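Local coordinates for endoglucanase, glycoside hydrolase family 5 protein (Cytophaga hutchinsonii, PDB 5IHS) that probably hydrolyses internal beta-1,4-glucosidic bonds of cellulose as a periplasmic endoglucanase with a TIM-barrel fold, at residues T49-W59 / D273-I284. Sequence-based numbering, arbitrary orientation.
Sequences TVQLRGMSLFW and DAHKISYCNWSI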
loop_
_atom_site.group_PDB
_atom_site.type_symbol
_atom_site.label_atom_id
_atom_site.label_comp_id
_atom_site.label_asym_id
_atom_site.label_seq_id
_atom_site.Cartn_x
_atom_site.Cartn_y
_atom_site.Cartn_z
ATOM N N THR A 49 7.949 -5.921 -16.540
ATOM C CA THR A 49 8.246 -5.030 -15.424
ATOM C C THR A 49 6.922 -4.374 -15.025
ATOM O O THR A 49 6.240 -3.779 -15.870
ATOM C CB THR A 49 9.307 -3.993 -15.794
ATOM O OG1 THR A 49 10.494 -4.672 -16.217
ATOM C CG2 THR A 49 9.638 -3.108 -14.586
ATOM N N VAL A 50 6.525 -4.530 -13.765
ATOM C CA VAL A 50 5.178 -4.208 -13.313
ATOM C C VAL A 50 5.193 -2.951 -12.458
ATOM O O VAL A 50 6.033 -2.803 -11.560
ATOM C CB VAL A 50 4.574 -5.391 -12.531
ATOM C CG1 VAL A 50 3.190 -5.051 -12.024
ATOM C CG2 VAL A 50 4.517 -6.637 -13.391
ATOM N N GLN A 51 4.222 -2.072 -12.715
ATOM C CA GLN A 51 3.950 -0.907 -11.880
ATOM C C GLN A 51 2.453 -0.880 -11.600
ATOM O O GLN A 51 1.649 -0.763 -12.531
ATOM C CB GLN A 51 4.383 0.387 -12.565
ATOM C CG GLN A 51 4.250 1.596 -11.656
ATOM C CD GLN A 51 4.553 2.888 -12.360
ATOM O OE1 GLN A 51 4.827 2.910 -13.561
ATOM N NE2 GLN A 51 4.481 3.978 -11.624
ATOM N N LEU A 52 2.085 -1.018 -10.333
ATOM C CA LEU A 52 0.702 -1.007 -9.888
ATOM C C LEU A 52 0.336 0.397 -9.414
ATOM O O LEU A 52 1.187 1.149 -8.933
ATOM C CB LEU A 52 0.510 -1.998 -8.735
ATOM C CG LEU A 52 0.887 -3.444 -9.069
ATOM C CD1 LEU A 52 0.727 -4.333 -7.845
ATOM C CD2 LEU A 52 0.087 -4.007 -10.248
ATOM N N ARG A 53 -0.940 0.751 -9.542
ATOM C CA ARG A 53 -1.432 2.013 -9.004
ATOM C C ARG A 53 -2.843 1.789 -8.499
ATOM O O ARG A 53 -3.643 1.111 -9.157
ATOM C CB ARG A 53 -1.492 3.130 -10.050
ATOM C CG ARG A 53 -0.238 3.391 -10.849
ATOM C CD ARG A 53 -0.574 4.402 -11.952
ATOM N NE ARG A 53 0.595 4.742 -12.741
ATOM C CZ ARG A 53 1.045 4.022 -13.754
ATOM N NH1 ARG A 53 0.389 2.942 -14.165
ATOM N NH2 ARG A 53 2.143 4.413 -14.385
ATOM N N GLY A 54 -3.144 2.344 -7.334
ATOM C CA GLY A 54 -4.466 2.172 -6.787
ATOM C C GLY A 54 -4.736 3.036 -5.587
ATOM O O GLY A 54 -4.192 4.144 -5.449
ATOM N N MET A 55 -5.610 2.522 -4.725
ATOM C CA MET A 55 -6.119 3.254 -3.581
ATOM C C MET A 55 -5.908 2.468 -2.301
ATOM O O MET A 55 -6.049 1.237 -2.273
ATOM C CB MET A 55 -7.618 3.523 -3.708
ATOM C CG MET A 55 -7.983 4.490 -4.820
ATOM S SD MET A 55 -7.209 6.107 -4.674
ATOM C CE MET A 55 -8.011 6.782 -3.207
ATOM N N SER A 56 -5.619 3.203 -1.237
ATOM C CA SER A 56 -5.677 2.672 0.113
ATOM C C SER A 56 -7.027 2.978 0.741
ATOM O O SER A 56 -7.524 4.108 0.672
ATOM C CB SER A 56 -4.568 3.268 0.983
ATOM O OG SER A 56 -4.466 2.607 2.241
ATOM N N LEU A 57 -7.575 1.982 1.417
ATOM C CA LEU A 57 -8.605 2.221 2.403
ATOM C C LEU A 57 -7.973 2.898 3.619
ATOM O O LEU A 57 -6.754 2.881 3.821
ATOM C CB LEU A 57 -9.297 0.905 2.755
ATOM C CG LEU A 57 -9.917 0.180 1.546
ATOM C CD1 LEU A 57 -10.403 -1.203 1.906
ATOM C CD2 LEU A 57 -11.027 0.977 0.896
ATOM N N PHE A 58 -8.818 3.507 4.430
ATOM C CA PHE A 58 -8.414 4.182 5.659
ATOM C C PHE A 58 -8.438 3.168 6.800
ATOM O O PHE A 58 -8.977 2.071 6.661
ATOM C CB PHE A 58 -9.425 5.314 5.875
ATOM C CG PHE A 58 -9.143 6.301 7.006
ATOM C CD1 PHE A 58 -8.458 7.486 6.763
ATOM C CD2 PHE A 58 -9.720 6.134 8.262
ATOM C CE1 PHE A 58 -8.285 8.428 7.769
ATOM C CE2 PHE A 58 -9.556 7.085 9.261
ATOM C CZ PHE A 58 -8.845 8.226 9.013
ATOM N N TRP A 59 -7.861 3.547 7.939
ATOM C CA TRP A 59 -7.880 2.743 9.160
ATOM C C TRP A 59 -9.135 1.884 9.277
ATOM O O TRP A 59 -10.250 2.412 9.358
ATOM C CB TRP A 59 -7.855 3.665 10.369
ATOM C CG TRP A 59 -6.626 4.490 10.552
ATOM C CD1 TRP A 59 -6.338 5.708 10.001
ATOM C CD2 TRP A 59 -5.545 4.180 11.423
ATOM N NE1 TRP A 59 -5.132 6.159 10.474
ATOM C CE2 TRP A 59 -4.619 5.231 11.345
ATOM C CE3 TRP A 59 -5.274 3.100 12.266
ATOM C CZ2 TRP A 59 -3.438 5.239 12.092
ATOM C CZ3 TRP A 59 -4.113 3.109 13.007
ATOM C CH2 TRP A 59 -3.209 4.168 12.917
ATOM N N ASP A 273 6.787 7.236 -12.026
ATOM C CA ASP A 273 6.664 6.575 -13.321
ATOM C C ASP A 273 8.032 6.352 -13.956
ATOM O O ASP A 273 8.261 5.317 -14.594
ATOM C CB ASP A 273 5.772 7.401 -14.244
ATOM C CG ASP A 273 4.293 7.321 -13.878
ATOM O OD1 ASP A 273 3.872 6.418 -13.113
ATOM O OD2 ASP A 273 3.542 8.173 -14.412
ATOM N N ALA A 274 8.949 7.312 -13.804
ATOM C CA ALA A 274 10.278 7.158 -14.388
ATOM C C ALA A 274 10.992 5.932 -13.837
ATOM O O ALA A 274 11.800 5.317 -14.544
ATOM C CB ALA A 274 11.113 8.412 -14.125
ATOM N N HIS A 275 10.710 5.572 -12.585
ATOM C CA HIS A 275 11.350 4.460 -11.890
ATOM C C HIS A 275 10.436 3.254 -11.738
ATOM O O HIS A 275 10.803 2.288 -11.070
ATOM C CB HIS A 275 11.871 4.932 -10.533
ATOM C CG HIS A 275 12.948 5.950 -10.667
ATOM N ND1 HIS A 275 14.253 5.599 -10.944
ATOM C CD2 HIS A 275 12.904 7.302 -10.683
ATOM C CE1 HIS A 275 14.980 6.696 -11.059
ATOM N NE2 HIS A 275 14.187 7.741 -10.905
ATOM N N LYS A 276 9.258 3.289 -12.356
ATOM C CA LYS A 276 8.301 2.190 -12.299
ATOM C C LYS A 276 7.988 1.781 -10.856
ATOM O O LYS A 276 7.882 0.591 -10.533
ATOM C CB LYS A 276 8.775 1.001 -13.143
ATOM C CG LYS A 276 9.029 1.387 -14.591
ATOM C CD LYS A 276 9.593 0.243 -15.393
ATOM C CE LYS A 276 9.853 0.621 -16.854
ATOM N NZ LYS A 276 10.291 2.018 -17.091
ATOM N N ILE A 277 7.784 2.780 -9.998
ATOM C CA ILE A 277 7.453 2.568 -8.589
ATOM C C ILE A 277 5.937 2.575 -8.426
ATOM O O ILE A 277 5.254 3.520 -8.842
ATOM C CB ILE A 277 8.110 3.641 -7.700
ATOM C CG1 ILE A 277 9.635 3.548 -7.810
ATOM C CG2 ILE A 277 7.653 3.477 -6.253
ATOM C CD1 ILE A 277 10.388 4.696 -7.123
ATOM N N SER A 278 5.408 1.515 -7.815
ATOM C CA SER A 278 3.976 1.403 -7.591
ATOM C C SER A 278 3.519 2.381 -6.511
ATOM O O SER A 278 4.277 2.730 -5.596
ATOM C CB SER A 278 3.647 -0.022 -7.150
ATOM O OG SER A 278 3.885 -0.983 -8.174
ATOM N N TYR A 279 2.248 2.794 -6.600
ATOM C CA TYR A 279 1.742 3.805 -5.677
ATOM C C TYR A 279 0.255 3.657 -5.364
ATOM O O TYR A 279 -0.547 3.306 -6.231
ATOM C CB TYR A 279 2.081 5.220 -6.164
ATOM C CG TYR A 279 1.660 5.684 -7.549
ATOM C CD1 TYR A 279 0.363 6.130 -7.801
ATOM C CD2 TYR A 279 2.590 5.807 -8.572
ATOM C CE1 TYR A 279 0.002 6.657 -9.020
ATOM C CE2 TYR A 279 2.235 6.346 -9.808
ATOM C CZ TYR A 279 0.942 6.781 -10.019
ATOM O OH TYR A 279 0.622 7.324 -11.256
ATOM N N CYS A 280 -0.104 3.884 -4.092
ATOM C CA CYS A 280 -1.493 3.858 -3.627
ATOM C C CYS A 280 -1.800 5.119 -2.835
ATOM O O CYS A 280 -1.040 5.481 -1.933
ATOM C CB CYS A 280 -1.774 2.679 -2.688
ATOM S SG CYS A 280 -1.689 1.065 -3.432
ATOM N N ASN A 281 -2.928 5.755 -3.139
ATOM C CA ASN A 281 -3.314 7.014 -2.505
ATOM C C ASN A 281 -4.124 6.808 -1.230
ATOM O O ASN A 281 -5.014 5.952 -1.160
ATOM C CB ASN A 281 -4.143 7.850 -3.477
ATOM C CG ASN A 281 -4.675 9.126 -2.850
ATOM O OD1 ASN A 281 -5.881 9.276 -2.655
ATOM N ND2 ASN A 281 -3.781 10.065 -2.565
ATOM N N TRP A 282 -3.833 7.646 -0.241
ATOM C CA TRP A 282 -4.584 7.750 1.006
ATOM C C TRP A 282 -5.585 8.893 0.869
ATOM O O TRP A 282 -5.152 10.049 0.721
ATOM C CB TRP A 282 -3.606 8.054 2.130
ATOM C CG TRP A 282 -4.174 8.072 3.514
ATOM C CD1 TRP A 282 -4.606 9.164 4.207
ATOM C CD2 TRP A 282 -4.347 6.948 4.383
ATOM N NE1 TRP A 282 -5.031 8.790 5.453
ATOM C CE2 TRP A 282 -4.879 7.439 5.594
ATOM C CE3 TRP A 282 -4.106 5.574 4.257
ATOM C CZ2 TRP A 282 -5.164 6.604 6.676
ATOM C CZ3 TRP A 282 -4.390 4.747 5.333
ATOM C CH2 TRP A 282 -4.898 5.270 6.532
ATOM N N SER A 283 -6.896 8.639 0.921
ATOM C CA SER A 283 -7.507 7.330 1.113
ATOM C C SER A 283 -8.980 7.363 0.731
ATOM O O SER A 283 -9.590 8.430 0.603
ATOM C CB SER A 283 -7.443 6.875 2.578
ATOM O OG SER A 283 -8.383 7.572 3.380
ATOM N N ILE A 284 -9.556 6.165 0.621
ATOM C CA ILE A 284 -11.004 5.983 0.609
ATOM C C ILE A 284 -11.501 6.138 2.048
ATOM O O ILE A 284 -11.449 5.221 2.868
ATOM C CB ILE A 284 -11.403 4.643 -0.009
ATOM C CG1 ILE A 284 -10.905 4.545 -1.466
ATOM C CG2 ILE A 284 -12.899 4.433 0.096
ATOM C CD1 ILE A 284 -11.488 5.570 -2.425
HETATM O O HOH W 1 6.375 -1.327 -9.190
HETATM O O HOH W 2 8.912 -2.118 -11.224
HETATM O O HOH W 3 5.819 4.036 -15.817
HETATM O O HOH W 4 -11.730 2.835 4.258
#
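With CG beside the backbone N (chi1 -52°) and an extended chain from CG to NE, R53 runs across one face of the Y279 ring, which its own chi1 of 56° lays beneath the R53 chain. Here the TIM barrel closes: strand 53-57, the first, pairs in parallel with strand 279-284, the eighth. CG of R53 sits 3.8 Å from the ring centroid, and NE donates to Y279 OH at 3.0 Å in a bent bond, with that oxygen near the guanidinium plane; the hydroxyl also bonds D319. NH2 of R53 reaches D273 OD1 at 2.9 Å in a salt bridge, arriving from above the carboxylate plane, while NE2 of Q51 takes the anti lone pair of the same oxygen. K323 pairs with OD2, so the carboxylate ties the end of helix 262-274 both to the strand and to helix 311-329. A leucine in place of R53 would probably leave Y279 OH and D273 OD1 each short of a donor and the aspartate's charge less balanced.

Between the strands the backbone bonds run from Y279 N to L52 O through to I284 N to S56 O, with S278 OG taking L52 N at 2.8 Å. Past N281 the chain turns a corner, with a cis peptide between W282 and S283. At this C-terminal end of the barrel, where family 5 enzymes carry their active site, W282 joins F58 and W59 in an aromatic cluster. The edge of W282 faces W59 in an offset edge-to-face pair, CZ2 lying 3.6 Å from W59 CD1.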